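Local coordinates for protein glycoside hydrolase family 31 (Trueperella pyogenes, PDB 5I0F) that probably hydrolyses cycloalternan, a cyclic alpha-glucan, through a covalent glycosyl-enzyme intermediate, as a member of glycoside hydrolase family 31, at residues A[279-283]-A[284-288]; A[636-639]-A[640-643]. All coordinates share one frame; numbering follows the deposited sequence.

Interaction 1 (A[279-283]-A[284-288]); sequences GFLDV and AGRPA
A284 N and G285 N close the last turn of helix 273-284 on the carbonyls of F280 and L281, and the chain then leaves the helix as an extended segment. This is a helix C-terminus ended by glycine. A284 N donates to F280 O at 2.8 Å, and G285 N donates to L281 O at 2.9 Å. G285 has a positive phi of 122°, a conformation that would press a CB against the preceding carbonyl O. Past it, the side chain of R286 reaches back beside D282 and across L281. Its NH2 forms a salt bridge with D282 OD1 at 2.8 Å. The bond is nearly straight and lies close to the guanidinium plane, but it meets the carboxylate from above its plane. L281 CB sits over the centre of one guanidinium face, 4.0 Å above the plane. The extended run of R286 from CG to NE (chi2 175°, chi3 -179°) carries the group there, and N278 takes a further bond from NH1. On the buried side, the CB of A284 makes a CH-pi contact over one face of the F280 ring, shifted somewhat toward the rim. F215 stacks on the same ring and H229 meets it edge-to-face. A water joins the charged pair a second time: it donates to D282 OD1 at 2.8 Å and accepts from R286 NE at 3.1 Å.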
loop_
_atom_site.group_PDB
_atom_site.type_symbol
_atom_site.label_atom_id
_atom_site.label_comp_id
_atom_site.label_asym_id
_atom_site.label_seq_id
_atom_site.Cartn_x
_atom_site.Cartn_y
_atom_site.Cartn_z
ATOM N N GLY A 279 3.162 2.305 22.849
ATOM C CA GLY A 279 2.446 3.569 22.949
ATOM C C GLY A 279 1.633 3.826 21.699
ATOM O O GLY A 279 0.433 4.142 21.768
ATOM N N PHE A 280 2.289 3.688 20.556
ATOM C CA PHE A 280 1.628 3.854 19.261
ATOM C C PHE A 280 0.479 2.857 19.054
ATOM O O PHE A 280 -0.646 3.250 18.691
ATOM C CB PHE A 280 2.660 3.784 18.140
ATOM C CG PHE A 280 2.076 4.011 16.754
ATOM C CD1 PHE A 280 1.249 5.105 16.489
ATOM C CD2 PHE A 280 2.357 3.125 15.719
ATOM C CE1 PHE A 280 0.705 5.300 15.219
ATOM C CE2 PHE A 280 1.834 3.328 14.441
ATOM C CZ PHE A 280 1.004 4.420 14.195
ATOM N N LEU A 281 0.721 1.595 19.378
ATOM C CA LEU A 281 -0.328 0.572 19.273
ATOM C C LEU A 281 -1.563 0.837 20.152
ATOM O O LEU A 281 -2.700 0.540 19.732
ATOM C CB LEU A 281 0.241 -0.821 19.585
ATOM C CG LEU A 281 1.296 -1.321 18.600
ATOM C CD1 LEU A 281 1.682 -2.751 18.963
ATOM C CD2 LEU A 281 0.830 -1.245 17.163
ATOM N N ASP A 282 -1.351 1.388 21.348
ATOM C CA ASP A 282 -2.451 1.816 22.192
ATOM C C ASP A 282 -3.368 2.842 21.500
ATOM O O ASP A 282 -4.566 2.827 21.736
ATOM C CB ASP A 282 -1.956 2.396 23.527
ATOM C CG ASP A 282 -1.474 1.328 24.496
ATOM O OD1 ASP A 282 -1.881 0.148 24.363
ATOM O OD2 ASP A 282 -0.695 1.690 25.402
ATOM N N VAL A 283 -2.802 3.698 20.656
ATOM C CA VAL A 283 -3.559 4.701 19.917
ATOM C C VAL A 283 -4.110 4.148 18.585
ATOM O O VAL A 283 -5.284 4.370 18.237
ATOM C CB VAL A 283 -2.669 5.945 19.696
ATOM C CG1 VAL A 283 -3.273 6.919 18.696
ATOM C CG2 VAL A 283 -2.429 6.639 21.027
ATOM N N ALA A 284 -3.273 3.412 17.859
ATOM C CA ALA A 284 -3.607 2.934 16.515
ATOM C C ALA A 284 -4.532 1.728 16.482
ATOM O O ALA A 284 -5.406 1.681 15.645
ATOM C CB ALA A 284 -2.348 2.639 15.729
ATOM N N GLY A 285 -4.335 0.776 17.387
ATOM C CA GLY A 285 -5.024 -0.516 17.381
ATOM C C GLY A 285 -3.956 -1.589 17.324
ATOM O O GLY A 285 -2.856 -1.331 16.869
ATOM N N ARG A 286 -4.265 -2.768 17.835
ATOM C CA ARG A 286 -3.295 -3.856 17.959
ATOM C C ARG A 286 -3.642 -5.012 17.026
ATOM O O ARG A 286 -4.799 -5.210 16.743
ATOM C CB ARG A 286 -3.276 -4.369 19.393
ATOM C CG ARG A 286 -2.551 -3.439 20.347
ATOM C CD ARG A 286 -2.656 -3.897 21.784
ATOM N NE ARG A 286 -1.958 -2.949 22.647
ATOM C CZ ARG A 286 -0.647 -2.927 22.881
ATOM N NH1 ARG A 286 0.181 -3.836 22.349
ATOM N NH2 ARG A 286 -0.154 -1.994 23.693
ATOM N N PRO A 287 -2.637 -5.798 16.587
ATOM C CA PRO A 287 -2.956 -7.004 15.795
ATOM C C PRO A 287 -3.919 -7.957 16.505
ATOM O O PRO A 287 -3.885 -8.078 17.734
ATOM C CB PRO A 287 -1.598 -7.681 15.552
ATOM C CG PRO A 287 -0.580 -6.894 16.296
ATOM C CD PRO A 287 -1.195 -5.642 16.833
ATOM N N ALA A 288 -4.778 -8.568 15.693
ATOM C CA ALA A 288 -5.782 -9.549 16.109
ATOM C C ALA A 288 -5.158 -10.938 16.281
ATOM O O ALA A 288 -4.129 -11.222 15.663
ATOM C CB ALA A 288 -6.855 -9.611 15.010
HETATM O O HOH W 1 -4.267 -1.233 23.661
#

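Interaction 2 (A[636-639]-A[640-643]); sequences LVAQ and TRQC
T640, R641, Q642 and C643 donate their backbone N-H groups to the carbonyls of L636, V637, A638 and Q639, a regular i to i+4 pattern inside helix 617-646 with bonds of 2.8 to 3.1 Å. The carbonyl of L636 is gripped twice. T640 N reaches L636 O at 3.0 Å, and the hydroxyl T640 OG1 also donates to it, at 2.8 Å. The two donors come from opposite faces of the carbonyl plane, each tilted about 30° from it. The side chain of T640 puts OG1 beside its own backbone N (chi1 -64°), where it can reach back one turn. The buried hydroxyl thus has a partner inside the helix. F295, Y557 and L650 pack against the T640 side chain.

On the outer side, R641 folds back over the preceding turn. Its chain bends at chi3 (-67°), bringing the guanidinium over V637. The methyl CG1 of V637 lies over one face, toward the rim, and 3.3 Å from R641 NH1. This is a tight contact between an apolar methyl and a charged flat group. A638 CB lies at 4.1 Å from R641 NH2. V637 also touches E292.

Q639 OE1 accepts from the backbone N of D675. This ties the helix to the loop between strands 671-673 and 677-679. A threonine hydroxyl bonded to the carbonyl four residues earlier is a familiar feature of alpha-helices, here in the long helix leading from the TIM barrel to the C-terminal beta domain.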
loop_
_atom_site.group_PDB
_atom_site.type_symbol
_atom_site.label_atom_id
_atom_site.label_comp_id
_atom_site.label_asym_id
_atom_site.label_seq_id
_atom_site.Cartn_x
_atom_site.Cartn_y
_atom_site.Cartn_z
ATOM N N LEU A 636 6.232 -20.186 15.170
ATOM C CA LEU A 636 5.507 -19.029 14.644
ATOM C C LEU A 636 4.242 -18.755 15.475
ATOM O O LEU A 636 3.952 -17.603 15.813
ATOM C CB LEU A 636 5.126 -19.236 13.179
ATOM C CG LEU A 636 6.261 -19.240 12.159
ATOM C CD1 LEU A 636 5.815 -19.788 10.814
ATOM C CD2 LEU A 636 6.811 -17.834 11.978
ATOM N N VAL A 637 3.503 -19.813 15.796
ATOM C CA VAL A 637 2.292 -19.684 16.608
ATOM C C VAL A 637 2.623 -19.119 18.008
ATOM O O VAL A 637 1.961 -18.166 18.464
ATOM C CB VAL A 637 1.533 -21.030 16.724
ATOM C CG1 VAL A 637 0.448 -20.982 17.799
ATOM C CG2 VAL A 637 0.901 -21.409 15.401
ATOM N N ALA A 638 3.625 -19.685 18.681
ATOM C CA ALA A 638 3.960 -19.243 20.041
ATOM C C ALA A 638 4.540 -17.813 20.062
ATOM O O ALA A 638 4.167 -17.002 20.925
ATOM C CB ALA A 638 4.910 -20.212 20.722
ATOM N N GLN A 639 5.429 -17.507 19.119
ATOM C CA GLN A 639 6.071 -16.189 19.093
ATOM C C GLN A 639 5.063 -15.084 18.739
ATOM O O GLN A 639 5.125 -13.987 19.310
ATOM C CB GLN A 639 7.243 -16.161 18.122
ATOM C CG GLN A 639 8.424 -17.009 18.581
ATOM C CD GLN A 639 9.039 -16.475 19.860
ATOM O OE1 GLN A 639 9.264 -15.269 19.998
ATOM N NE2 GLN A 639 9.310 -17.363 20.798
ATOM N N THR A 640 4.143 -15.397 17.832
ATOM C CA THR A 640 3.024 -14.491 17.528
ATOM C C THR A 640 2.153 -14.201 18.755
ATOM O O THR A 640 1.828 -13.046 19.034
ATOM C CB THR A 640 2.160 -15.043 16.395
ATOM O OG1 THR A 640 2.934 -15.099 15.197
ATOM C CG2 THR A 640 0.927 -14.163 16.168
ATOM N N ARG A 641 1.760 -15.241 19.476
ATOM C CA ARG A 641 1.047 -15.044 20.746
ATOM C C ARG A 641 1.835 -14.128 21.692
ATOM O O ARG A 641 1.270 -13.209 22.288
ATOM C CB ARG A 641 0.741 -16.390 21.440
ATOM C CG ARG A 641 -0.364 -17.182 20.763
ATOM C CD ARG A 641 -0.804 -18.388 21.601
ATOM N NE ARG A 641 0.220 -19.461 21.740
ATOM C CZ ARG A 641 0.093 -20.741 21.349
ATOM N NH1 ARG A 641 -1.034 -21.194 20.773
ATOM N NH2 ARG A 641 1.115 -21.596 21.534
ATOM N N GLN A 642 3.132 -14.388 21.833
ATOM C CA GLN A 642 3.987 -13.517 22.638
ATOM C C GLN A 642 4.000 -12.078 22.115
ATOM O O GLN A 642 3.902 -11.147 22.908
ATOM C CB GLN A 642 5.424 -14.057 22.758
ATOM C CG GLN A 642 5.570 -15.130 23.821
ATOM C CD GLN A 642 5.415 -14.564 25.226
ATOM O OE1 GLN A 642 6.088 -13.585 25.590
ATOM N NE2 GLN A 642 4.518 -15.160 26.020
ATOM N N CYS A 643 4.106 -11.906 20.802
ATOM C CA CYS A 643 4.063 -10.568 20.190
ATOM C C CYS A 643 2.795 -9.773 20.514
ATOM O O CYS A 643 2.852 -8.554 20.644
ATOM C CB CYS A 643 4.195 -10.644 18.662
ATOM S SG CYS A 643 5.821 -11.172 18.066
#

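Interaction 1 comes first along the chain, at the end of helix 273-284, just before the first barrel strand, 297-300. Interaction 2 comes much later, in helix 617-646, after the last barrel strand, 587-590. The two therefore flank the eight barrel strands in sequence. In space they are close: their centres are 17 Å apart and their nearest atoms about 6 Å apart, without touching. Y557 reaches both, bonding to A288 O and packing on T640. The entry into the barrel from the N-terminal beta sheets and the helix that follows the last barrel strand and precedes the C-terminal sheet thus lie near each other on the same side of the chain's centre.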